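Local structure of toll-receptor-related 2 (Hydra vulgaris, 4W8H) at residues I88-P94 with M104-C110; M65-F70 with R93-P98; T22-K26 with W119-F123. The protein is a membrane-spanning Toll-related receptor whose TIR domain, the part described here, probably passes on signals by binding other TIR domains. The contacts are given in a common frame with arbitrary orientation. Where two conformers were deposited one is given. Numbering follows the deposited sequence.

Interaction 1 (I88-P94 with M104-C110); sequences IPILYRP and MTYLDWC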
loop_
_atom_site.group_PDB
_atom_site.type_symbol
_atom_site.label_atom_id
_atom_site.label_comp_id
_atom_site.label_asym_id
_atom_site.label_seq_id
_atom_site.Cartn_x
_atom_site.Cartn_y
_atom_site.Cartn_z
ATOM N N ILE A 88 -4.345 2.275 -3.380
ATOM C CA ILE A 88 -5.284 2.287 -2.258
ATOM C C ILE A 88 -4.590 2.971 -1.105
ATOM O O ILE A 88 -3.740 2.359 -0.454
ATOM C CB ILE A 88 -5.692 0.861 -1.843
ATOM C CG1 ILE A 88 -6.342 0.116 -2.997
ATOM C CG2 ILE A 88 -6.633 0.946 -0.645
ATOM C CD1 ILE A 88 -6.558 -1.332 -2.708
ATOM N N PRO A 89 -4.861 4.261 -0.875
ATOM C CA PRO A 89 -4.197 4.947 0.235
ATOM C C PRO A 89 -4.891 4.612 1.559
ATOM O O PRO A 89 -6.134 4.630 1.658
ATOM C CB PRO A 89 -4.415 6.420 -0.076
ATOM C CG PRO A 89 -5.148 6.515 -1.418
ATOM C CD PRO A 89 -5.704 5.170 -1.672
ATOM N N ILE A 90 -4.043 4.276 2.534
ATOM C CA ILE A 90 -4.449 4.067 3.911
ATOM C C ILE A 90 -3.830 5.157 4.760
ATOM O O ILE A 90 -2.600 5.345 4.739
ATOM C CB ILE A 90 -3.974 2.717 4.450
ATOM C CG1 ILE A 90 -4.692 1.580 3.707
ATOM C CG2 ILE A 90 -4.259 2.629 5.979
ATOM C CD1 ILE A 90 -4.139 0.212 4.025
ATOM N N LEU A 91 -4.645 5.890 5.529
ATOM C CA LEU A 91 -4.085 6.807 6.525
ATOM C C LEU A 91 -3.870 6.020 7.789
ATOM O O LEU A 91 -4.817 5.764 8.544
ATOM C CB LEU A 91 -4.961 8.034 6.761
ATOM C CG LEU A 91 -4.330 9.122 7.643
ATOM C CD1 LEU A 91 -3.193 9.844 6.972
ATOM C CD2 LEU A 91 -5.385 10.113 8.104
ATOM N N TYR A 92 -2.632 5.591 7.994
ATOM C CA TYR A 92 -2.285 4.726 9.122
ATOM C C TYR A 92 -1.992 5.574 10.359
ATOM O O TYR A 92 -2.416 5.231 11.455
ATOM C CB TYR A 92 -1.118 3.790 8.740
ATOM C CG TYR A 92 -0.513 3.080 9.919
ATOM C CD1 TYR A 92 -1.287 2.349 10.810
ATOM C CD2 TYR A 92 0.848 3.212 10.183
ATOM C CE1 TYR A 92 -0.692 1.754 11.940
ATOM C CE2 TYR A 92 1.438 2.618 11.291
ATOM C CZ TYR A 92 0.657 1.936 12.183
ATOM O OH TYR A 92 1.275 1.391 13.270
ATOM N N ARG A 93 -1.190 6.606 10.185
ATOM C CA ARG A 93 -0.900 7.573 11.246
ATOM C C ARG A 93 -1.136 8.976 10.716
ATOM O O ARG A 93 -0.803 9.227 9.576
ATOM C CB ARG A 93 0.534 7.422 11.731
ATOM C CG ARG A 93 0.811 6.131 12.481
ATOM C CD ARG A 93 2.323 5.756 12.392
ATOM N NE ARG A 93 3.151 6.821 12.888
ATOM C CZ ARG A 93 4.388 7.107 12.507
ATOM N NH1 ARG A 93 5.009 6.415 11.536
ATOM N NH2 ARG A 93 4.986 8.131 13.112
ATOM N N PRO A 94 -1.668 9.898 11.548
ATOM C CA PRO A 94 -1.912 11.264 11.067
ATOM C C PRO A 94 -0.631 11.920 10.573
ATOM O O PRO A 94 0.453 11.724 11.121
ATOM C CB PRO A 94 -2.433 11.998 12.311
ATOM C CG PRO A 94 -3.019 10.897 13.166
ATOM C CD PRO A 94 -2.051 9.740 12.965
ATOM N N MET A 104 -7.756 12.878 -2.903
ATOM C CA MET A 104 -7.943 11.459 -3.150
ATOM C C MET A 104 -8.528 10.776 -1.912
ATOM O O MET A 104 -8.050 10.962 -0.786
ATOM C CB MET A 104 -6.599 10.831 -3.479
ATOM C CG MET A 104 -6.717 9.381 -3.836
ATOM S SD MET A 104 -5.198 8.619 -4.353
ATOM C CE MET A 104 -4.844 9.504 -5.841
ATOM N N THR A 105 -9.600 10.020 -2.100
ATOM C CA THR A 105 -10.244 9.325 -1.000
ATOM C C THR A 105 -9.337 8.257 -0.458
ATOM O O THR A 105 -8.738 7.493 -1.213
ATOM C CB THR A 105 -11.541 8.689 -1.542
ATOM O OG1 THR A 105 -12.383 9.710 -2.092
ATOM C CG2 THR A 105 -12.256 7.895 -0.440
ATOM N N TYR A 106 -9.263 8.157 0.872
ATOM C CA TYR A 106 -8.430 7.171 1.504
ATOM C C TYR A 106 -9.226 6.376 2.550
ATOM O O TYR A 106 -10.307 6.788 2.996
ATOM C CB TYR A 106 -7.188 7.811 2.159
ATOM C CG TYR A 106 -7.406 8.940 3.135
ATOM C CD1 TYR A 106 -7.819 8.723 4.433
ATOM C CD2 TYR A 106 -7.114 10.236 2.760
ATOM C CE1 TYR A 106 -7.999 9.777 5.306
ATOM C CE2 TYR A 106 -7.253 11.302 3.628
ATOM C CZ TYR A 106 -7.707 11.058 4.913
ATOM O OH TYR A 106 -7.848 12.111 5.793
ATOM N N LEU A 107 -8.682 5.233 2.939
ATOM C CA LEU A 107 -9.190 4.457 4.065
ATOM C C LEU A 107 -8.531 4.987 5.336
ATOM O O LEU A 107 -7.310 4.911 5.479
ATOM C CB LEU A 107 -8.883 2.965 3.899
ATOM C CG LEU A 107 -9.442 2.356 2.642
ATOM C CD1 LEU A 107 -8.976 0.926 2.520
ATOM C CD2 LEU A 107 -10.949 2.452 2.564
ATOM N N ASP A 108 -9.341 5.465 6.272
ATOM C CA ASP A 108 -8.810 6.194 7.405
ATOM C C ASP A 108 -8.735 5.279 8.624
ATOM O O ASP A 108 -9.709 5.156 9.369
ATOM C CB ASP A 108 -9.694 7.401 7.723
ATOM C CG ASP A 108 -9.061 8.334 8.752
ATOM O OD1 ASP A 108 -8.037 7.957 9.374
ATOM O OD2 ASP A 108 -9.594 9.453 8.945
ATOM N N TRP A 109 -7.585 4.673 8.867
ATOM C CA TRP A 109 -7.402 3.798 10.041
ATOM C C TRP A 109 -7.443 4.616 11.314
ATOM O O TRP A 109 -7.815 4.105 12.381
ATOM C CB TRP A 109 -6.064 3.058 9.923
ATOM C CG TRP A 109 -5.695 2.261 11.140
ATOM C CD1 TRP A 109 -4.835 2.609 12.096
ATOM C CD2 TRP A 109 -6.181 0.958 11.482
ATOM N NE1 TRP A 109 -4.752 1.630 13.055
ATOM C CE2 TRP A 109 -5.568 0.603 12.684
ATOM C CE3 TRP A 109 -7.073 0.074 10.890
ATOM C CZ2 TRP A 109 -5.814 -0.606 13.309
ATOM C CZ3 TRP A 109 -7.328 -1.117 11.502
ATOM C CH2 TRP A 109 -6.700 -1.455 12.709
ATOM N N CYS A 110 -7.104 5.881 11.251
ATOM C CA CYS A 110 -7.051 6.718 12.433
ATOM C C CYS A 110 -8.421 7.067 12.969
ATOM O O CYS A 110 -8.541 7.453 14.150
ATOM C CB CYS A 110 -6.318 8.007 12.096
ATOM S SG CYS A 110 -4.649 7.796 11.569
#
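M104 opens the second segment against the ring of P89, its SD 3.6 Å from P89 CG. Y106 CB then comes within 3.8 Å of P89 CB, and the Y106 ring carbon CD1 lies 3.7 Å from L91 CB. M65 of the neighbouring strand packs on both P89 and Y106. At L107 true parallel pairing begins: its N donates to P89 O (2.9 Å) and its O accepts from L91 N (2.8 Å), so it bonds the residues flanking its bridge partner I90. This joins strand 107-108, the outermost strand on its side of the five-stranded parallel sheet of the flavodoxin-like TIR fold, to strand 87-91, with no helix between. L107 shares a sheet face with I90, and L107 CD1 reaches I88 CG2 at 3.9 Å; L107 packs on F118 and L122 of helix 115-127, I88 on L122. D108, on the other face with L91, brings OD1 to 3.6 Å from L91 CD2; this oxygen weakly accepts from C110 N (3.0 Å) and D111 N. The last backbone bond, W109 N to L91 O (3.0 Å), places the five-membered ring of W109 obliquely beside the Y92 ring, planes at 41°; W18 stacks on Y92 and also meets W109, on which R115 makes a cation-pi contact. C110 tucks its SG into the turn that follows strand 87-91, 3.4 Å from Y92 O and 3.5 Å from P94 CD.

Interaction 2 (M65-F70 with R93-P98); sequences MSPDFF and RPCEVP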
loop_
_atom_site.group_PDB
_atom_site.type_symbol
_atom_site.label_atom_id
_atom_site.label_comp_id
_atom_site.label_asym_id
_atom_site.label_seq_id
_atom_site.Cartn_x
_atom_site.Cartn_y
_atom_site.Cartn_z
ATOM N N MET A 65 0.165 5.508 4.504
ATOM C CA MET A 65 0.547 6.878 4.767
ATOM C C MET A 65 0.783 7.079 6.272
ATOM O O MET A 65 0.014 6.626 7.148
ATOM C CB MET A 65 -0.547 7.823 4.287
ATOM C CG MET A 65 -0.824 7.677 2.791
ATOM S SD MET A 65 -1.907 8.966 2.121
ATOM C CE MET A 65 -3.424 8.543 2.974
ATOM N N SER A 66 1.841 7.801 6.557
ATOM C CA SER A 66 2.280 8.155 7.911
ATOM C C SER A 66 3.357 9.238 7.762
ATOM O O SER A 66 3.864 9.457 6.652
ATOM C CB SER A 66 2.921 6.955 8.588
ATOM O OG SER A 66 4.226 6.717 8.078
ATOM N N PRO A 67 3.780 9.848 8.867
ATOM C CA PRO A 67 4.857 10.827 8.734
ATOM C C PRO A 67 6.120 10.229 8.167
ATOM O O PRO A 67 6.847 10.883 7.406
ATOM C CB PRO A 67 5.070 11.318 10.173
ATOM C CG PRO A 67 3.740 11.074 10.866
ATOM C CD PRO A 67 3.193 9.826 10.229
ATOM N N ASP A 68 6.400 8.971 8.515
ATOM C CA ASP A 68 7.627 8.336 8.026
ATOM C C ASP A 68 7.547 7.923 6.557
ATOM O O ASP A 68 8.548 7.947 5.831
ATOM C CB ASP A 68 7.981 7.162 8.906
ATOM C CG ASP A 68 8.361 7.618 10.303
ATOM O OD1 ASP A 68 9.322 8.421 10.419
ATOM O OD2 ASP A 68 7.696 7.195 11.276
ATOM N N PHE A 69 6.349 7.588 6.083
ATOM C CA PHE A 69 6.156 7.304 4.657
ATOM C C PHE A 69 6.649 8.474 3.805
ATOM O O PHE A 69 7.330 8.278 2.810
ATOM C CB PHE A 69 4.686 7.078 4.359
ATOM C CG PHE A 69 4.425 6.712 2.944
ATOM C CD1 PHE A 69 4.209 7.690 1.991
ATOM C CD2 PHE A 69 4.388 5.399 2.559
ATOM C CE1 PHE A 69 4.004 7.358 0.669
ATOM C CE2 PHE A 69 4.185 5.059 1.210
ATOM C CZ PHE A 69 4.014 6.046 0.277
ATOM N N PHE A 70 6.259 9.689 4.192
ATOM C CA PHE A 70 6.520 10.894 3.391
ATOM C C PHE A 70 7.914 11.456 3.574
ATOM O O PHE A 70 8.251 12.492 2.977
ATOM C CB PHE A 70 5.413 11.933 3.635
ATOM C CG PHE A 70 4.088 11.498 3.086
ATOM C CD1 PHE A 70 3.916 11.297 1.713
ATOM C CD2 PHE A 70 3.027 11.256 3.928
ATOM C CE1 PHE A 70 2.703 10.829 1.196
ATOM C CE2 PHE A 70 1.832 10.827 3.430
ATOM C CZ PHE A 70 1.663 10.601 2.045
ATOM N N ARG A 93 -1.190 6.606 10.185
ATOM C CA ARG A 93 -0.900 7.573 11.246
ATOM C C ARG A 93 -1.136 8.976 10.716
ATOM O O ARG A 93 -0.803 9.227 9.576
ATOM C CB ARG A 93 0.534 7.422 11.731
ATOM C CG ARG A 93 0.811 6.131 12.481
ATOM C CD ARG A 93 2.323 5.756 12.392
ATOM N NE ARG A 93 3.151 6.821 12.888
ATOM C CZ ARG A 93 4.388 7.107 12.507
ATOM N NH1 ARG A 93 5.009 6.415 11.536
ATOM N NH2 ARG A 93 4.986 8.131 13.112
ATOM N N PRO A 94 -1.668 9.898 11.548
ATOM C CA PRO A 94 -1.912 11.264 11.067
ATOM C C PRO A 94 -0.631 11.920 10.573
ATOM O O PRO A 94 0.453 11.724 11.121
ATOM C CB PRO A 94 -2.433 11.998 12.311
ATOM C CG PRO A 94 -3.019 10.897 13.166
ATOM C CD PRO A 94 -2.051 9.740 12.965
ATOM N N CYS A 95 -0.751 12.678 9.495
ATOM C CA CYS A 95 0.414 13.277 8.857
ATOM C C CYS A 95 -0.044 14.360 7.898
ATOM O O CYS A 95 -1.214 14.449 7.541
ATOM C CB CYS A 95 1.255 12.234 8.125
ATOM S SG CYS A 95 0.391 11.304 6.880
ATOM N N GLU A 96 0.911 15.144 7.423
ATOM C CA GLU A 96 0.659 16.080 6.345
ATOM C C GLU A 96 0.667 15.306 5.040
ATOM O O GLU A 96 1.708 14.829 4.608
ATOM C CB GLU A 96 1.744 17.158 6.283
ATOM C CG GLU A 96 1.451 18.241 5.228
ATOM C CD GLU A 96 2.434 19.394 5.260
ATOM O OE1 GLU A 96 3.124 19.547 6.270
ATOM O OE2 GLU A 96 2.539 20.144 4.263
ATOM N N VAL A 97 -0.509 15.200 4.433
ATOM C CA VAL A 97 -0.700 14.509 3.173
ATOM C C VAL A 97 -0.365 15.509 2.060
ATOM O O VAL A 97 -0.888 16.640 2.060
ATOM C CB VAL A 97 -2.157 13.996 3.056
ATOM C CG1 VAL A 97 -2.398 13.376 1.715
ATOM C CG2 VAL A 97 -2.449 12.978 4.162
ATOM N N PRO A 98 0.519 15.127 1.129
ATOM C CA PRO A 98 0.927 16.060 0.068
ATOM C C PRO A 98 -0.202 16.515 -0.822
ATOM O O PRO A 98 -1.235 15.825 -0.949
ATOM C CB PRO A 98 1.987 15.271 -0.727
ATOM C CG PRO A 98 1.749 13.872 -0.401
ATOM C CD PRO A 98 1.181 13.819 1.000
#
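The F70 ring is approached by the proline-rich 93-98 loop in two distinct ways. P98 CD sits over its face, 3.6 Å from the centroid in a CH-pi contact, while C95 SG lies at its edge, 3.8 Å from F70 CE2, as a sulfur-aromatic contact. C95 CB also rests 3.7 Å from P67 CD, so this cysteine fills the space between the two ringed side chains. At the other end of the contact R93 N donates to M65 O (3.3 Å), an acceptor that Y92 N uses as well. The R93 side chain crosses P67, whose CD lies over the guanidinium face 3.7 Å from R93 CZ, and its NH1 forms a salt bridge with D68 OD2 at 2.8 Å. D15 pairs with the same nitrogen, so two acidic groups hold one arginine. S66 shapes the first loop: its OG accepts from F69 N (3.0 Å) in an ST motif at the entry to the 3-10 turn, and is also hydrogen-bonded to D15. Both loops leave the C-terminal ends of adjacent parallel strands, 58-65 and 87-91, the edge of the sheet where flavodoxin-like folds usually carry their functional loops.

Interaction 3 (T22-K26 with W119-F123); sequences TLVFK and WRNLF. Unlike the reference sequence in segment 22-26: K26 (reference Glu).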
loop_
_atom_site.group_PDB
_atom_site.type_symbol
_atom_site.label_atom_id
_atom_site.label_comp_id
_atom_site.label_asym_id
_atom_site.label_seq_id
_atom_site.Cartn_x
_atom_site.Cartn_y
_atom_site.Cartn_z
ATOM N N THR A 22 -0.106 -7.004 11.069
ATOM C CA THR A 22 -1.548 -6.764 10.981
ATOM C C THR A 22 -2.027 -6.746 9.543
ATOM O O THR A 22 -2.843 -7.580 9.155
ATOM C CB THR A 22 -1.950 -5.494 11.760
ATOM O OG1 THR A 22 -1.609 -5.651 13.141
ATOM C CG2 THR A 22 -3.461 -5.224 11.632
ATOM N N LEU A 23 -1.520 -5.820 8.733
ATOM C CA LEU A 23 -2.048 -5.680 7.380
ATOM C C LEU A 23 -1.747 -6.877 6.494
ATOM O O LEU A 23 -2.664 -7.483 5.905
ATOM C CB LEU A 23 -1.492 -4.373 6.791
ATOM C CG LEU A 23 -1.849 -4.072 5.335
ATOM C CD1 LEU A 23 -3.310 -3.932 5.118
ATOM C CD2 LEU A 23 -1.094 -2.858 4.847
ATOM N N VAL A 24 -0.461 -7.232 6.352
ATOM C CA VAL A 24 -0.140 -8.372 5.483
ATOM C C VAL A 24 -0.752 -9.655 6.023
ATOM O O VAL A 24 -1.308 -10.454 5.281
ATOM C CB VAL A 24 1.391 -8.528 5.330
ATOM C CG1 VAL A 24 1.760 -9.825 4.668
ATOM C CG2 VAL A 24 1.970 -7.373 4.553
ATOM N N PHE A 25 -0.649 -9.863 7.333
ATOM C CA PHE A 25 -1.235 -11.024 7.985
ATOM C C PHE A 25 -2.698 -11.179 7.622
ATOM O O PHE A 25 -3.115 -12.271 7.229
ATOM C CB PHE A 25 -1.065 -10.856 9.491
ATOM C CG PHE A 25 -1.543 -12.018 10.325
ATOM C CD1 PHE A 25 -0.865 -13.213 10.295
ATOM C CD2 PHE A 25 -2.593 -11.873 11.192
ATOM C CE1 PHE A 25 -1.266 -14.274 11.112
ATOM C CE2 PHE A 25 -3.001 -12.936 12.005
ATOM C CZ PHE A 25 -2.334 -14.114 11.947
ATOM N N LYS A 26 -3.477 -10.119 7.744
ATOM C CA LYS A 26 -4.903 -10.208 7.450
ATOM C C LYS A 26 -5.187 -10.389 5.974
ATOM O O LYS A 26 -6.109 -11.138 5.598
ATOM C CB LYS A 26 -5.617 -9.009 8.011
ATOM C CG LYS A 26 -5.823 -9.160 9.519
ATOM C CD LYS A 26 -6.746 -8.137 10.077
ATOM C CE LYS A 26 -8.164 -8.193 9.513
ATOM N NZ LYS A 26 -8.834 -9.512 9.540
ATOM N N TRP A 119 -11.635 -3.060 7.407
ATOM C CA TRP A 119 -11.174 -4.233 6.686
ATOM C C TRP A 119 -12.170 -4.590 5.583
ATOM O O TRP A 119 -11.765 -4.953 4.508
ATOM C CB TRP A 119 -10.957 -5.425 7.652
ATOM C CG TRP A 119 -9.900 -5.122 8.639
ATOM C CD1 TRP A 119 -10.034 -4.919 9.986
ATOM C CD2 TRP A 119 -8.511 -4.945 8.358
ATOM N NE1 TRP A 119 -8.823 -4.650 10.559
ATOM C CE2 TRP A 119 -7.865 -4.655 9.587
ATOM C CE3 TRP A 119 -7.727 -5.028 7.198
ATOM C CZ2 TRP A 119 -6.507 -4.384 9.673
ATOM C CZ3 TRP A 119 -6.358 -4.826 7.318
ATOM C CH2 TRP A 119 -5.771 -4.477 8.537
ATOM N N ARG A 120 -13.464 -4.495 5.855
ATOM C CA ARG A 120 -14.499 -4.718 4.854
ATOM C C ARG A 120 -14.240 -3.856 3.619
ATOM O O ARG A 120 -14.317 -4.311 2.488
ATOM C CB ARG A 120 -15.873 -4.391 5.450
ATOM C CG ARG A 120 -17.045 -4.501 4.492
ATOM C CD ARG A 120 -18.280 -3.803 5.107
ATOM N NE ARG A 120 -18.172 -2.335 5.105
ATOM C CZ ARG A 120 -19.119 -1.500 5.546
ATOM N NH1 ARG A 120 -18.917 -0.194 5.490
ATOM N NH2 ARG A 120 -20.271 -1.950 6.038
ATOM N N ASN A 121 -13.979 -2.588 3.859
ATOM C CA ASN A 121 -13.768 -1.671 2.747
ATOM C C ASN A 121 -12.500 -1.989 1.963
ATOM O O ASN A 121 -12.494 -1.967 0.730
ATOM C CB ASN A 121 -13.700 -0.222 3.253
ATOM C CG ASN A 121 -15.040 0.295 3.764
ATOM O OD1 ASN A 121 -16.097 -0.304 3.545
ATOM N ND2 ASN A 121 -14.984 1.416 4.461
ATOM N N LEU A 122 -11.428 -2.286 2.677
ATOM C CA LEU A 122 -10.172 -2.617 2.031
ATOM C C LEU A 122 -10.332 -3.869 1.164
ATOM O O LEU A 122 -9.965 -3.888 -0.020
ATOM C CB LEU A 122 -9.100 -2.833 3.097
ATOM C CG LEU A 122 -7.725 -3.230 2.577
ATOM C CD1 LEU A 122 -7.132 -2.167 1.605
ATOM C CD2 LEU A 122 -6.745 -3.438 3.711
ATOM N N PHE A 123 -10.873 -4.930 1.751
ATOM C CA PHE A 123 -10.959 -6.179 1.018
ATOM C C PHE A 123 -11.912 -6.030 -0.165
ATOM O O PHE A 123 -11.689 -6.603 -1.227
ATOM C CB PHE A 123 -11.442 -7.314 1.920
ATOM C CG PHE A 123 -10.500 -7.701 3.021
ATOM C CD1 PHE A 123 -9.189 -7.273 3.088
ATOM C CD2 PHE A 123 -10.991 -8.414 4.072
ATOM C CE1 PHE A 123 -8.369 -7.616 4.133
ATOM C CE2 PHE A 123 -10.175 -8.775 5.127
ATOM C CZ PHE A 123 -8.863 -8.367 5.164
#
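Contacts with the W119 indole make up much of this helix pair. K26 lays its aliphatic chain across the ring, CE 3.5 Å from the centroid of the five-membered ring and only 9° off its normal, a CH-pi contact over the face. Its ammonium NZ stands over the same face 4.7 Å from that centroid, giving a cation-pi interaction of modest closeness. K26 replaces the glutamate of the reference sequence, so this pairing belongs to the deposited chain. Apolar contacts meet the six-membered part of the indole: L23 CD1 meets its edge at 3.9 Å from W119 CZ3, and T22 CG2 lies 3.7 Å from W119 CZ2. Deeper, L23 CD1 touches L122 CD2 at 3.7 Å, and this leucine pair leads down to the sheet, where L107 packs on L122. Helices 16-29 and 115-127 are the first and last of the TIR domain and cover the same face of its flavodoxin-like sheet; W119 is the tryptophan of the Phe-Trp pair that marks box 3 of TIR sequences. The short segments cross at -62° with axes 12.5 Å apart, a wide gap bridged by long and bulky side chains, and no hydrogen bond spans it. Backbone bonds stay inside each helix, K26 N to T22 O (3.0 Å) and F123 N to W119 O (2.9 Å), which places T22 and K26, and W119 and F123, one turn apart. The F123 ring extends the contact toward the C-terminal part of helix 16-29, its CZ 3.9 Å from K26 O; it also packs on L27, A30 and I32.

Interactions 1 and 2 lie with centres about 9 Å apart and share R93 and P94. Interaction 1 pairs strands 87-91 and 107-108, and interaction 2 ties the loop after strand 87-91 to the loop after strand 58-65; M65 bonds the backbone of I90 and Y92. Their segments alternate along the chain. Both are nested inside the loop closed by interaction 3, which joins the first and last helices. Interaction 3 lies about 13 Å from interaction 1, centre to centre, touching it where L122 packs on I88 and L107 and where W119 meets W109, and about 19 Å from interaction 2, without contact. Together they tie two helices, the sheet edge and two loops into one TIR domain.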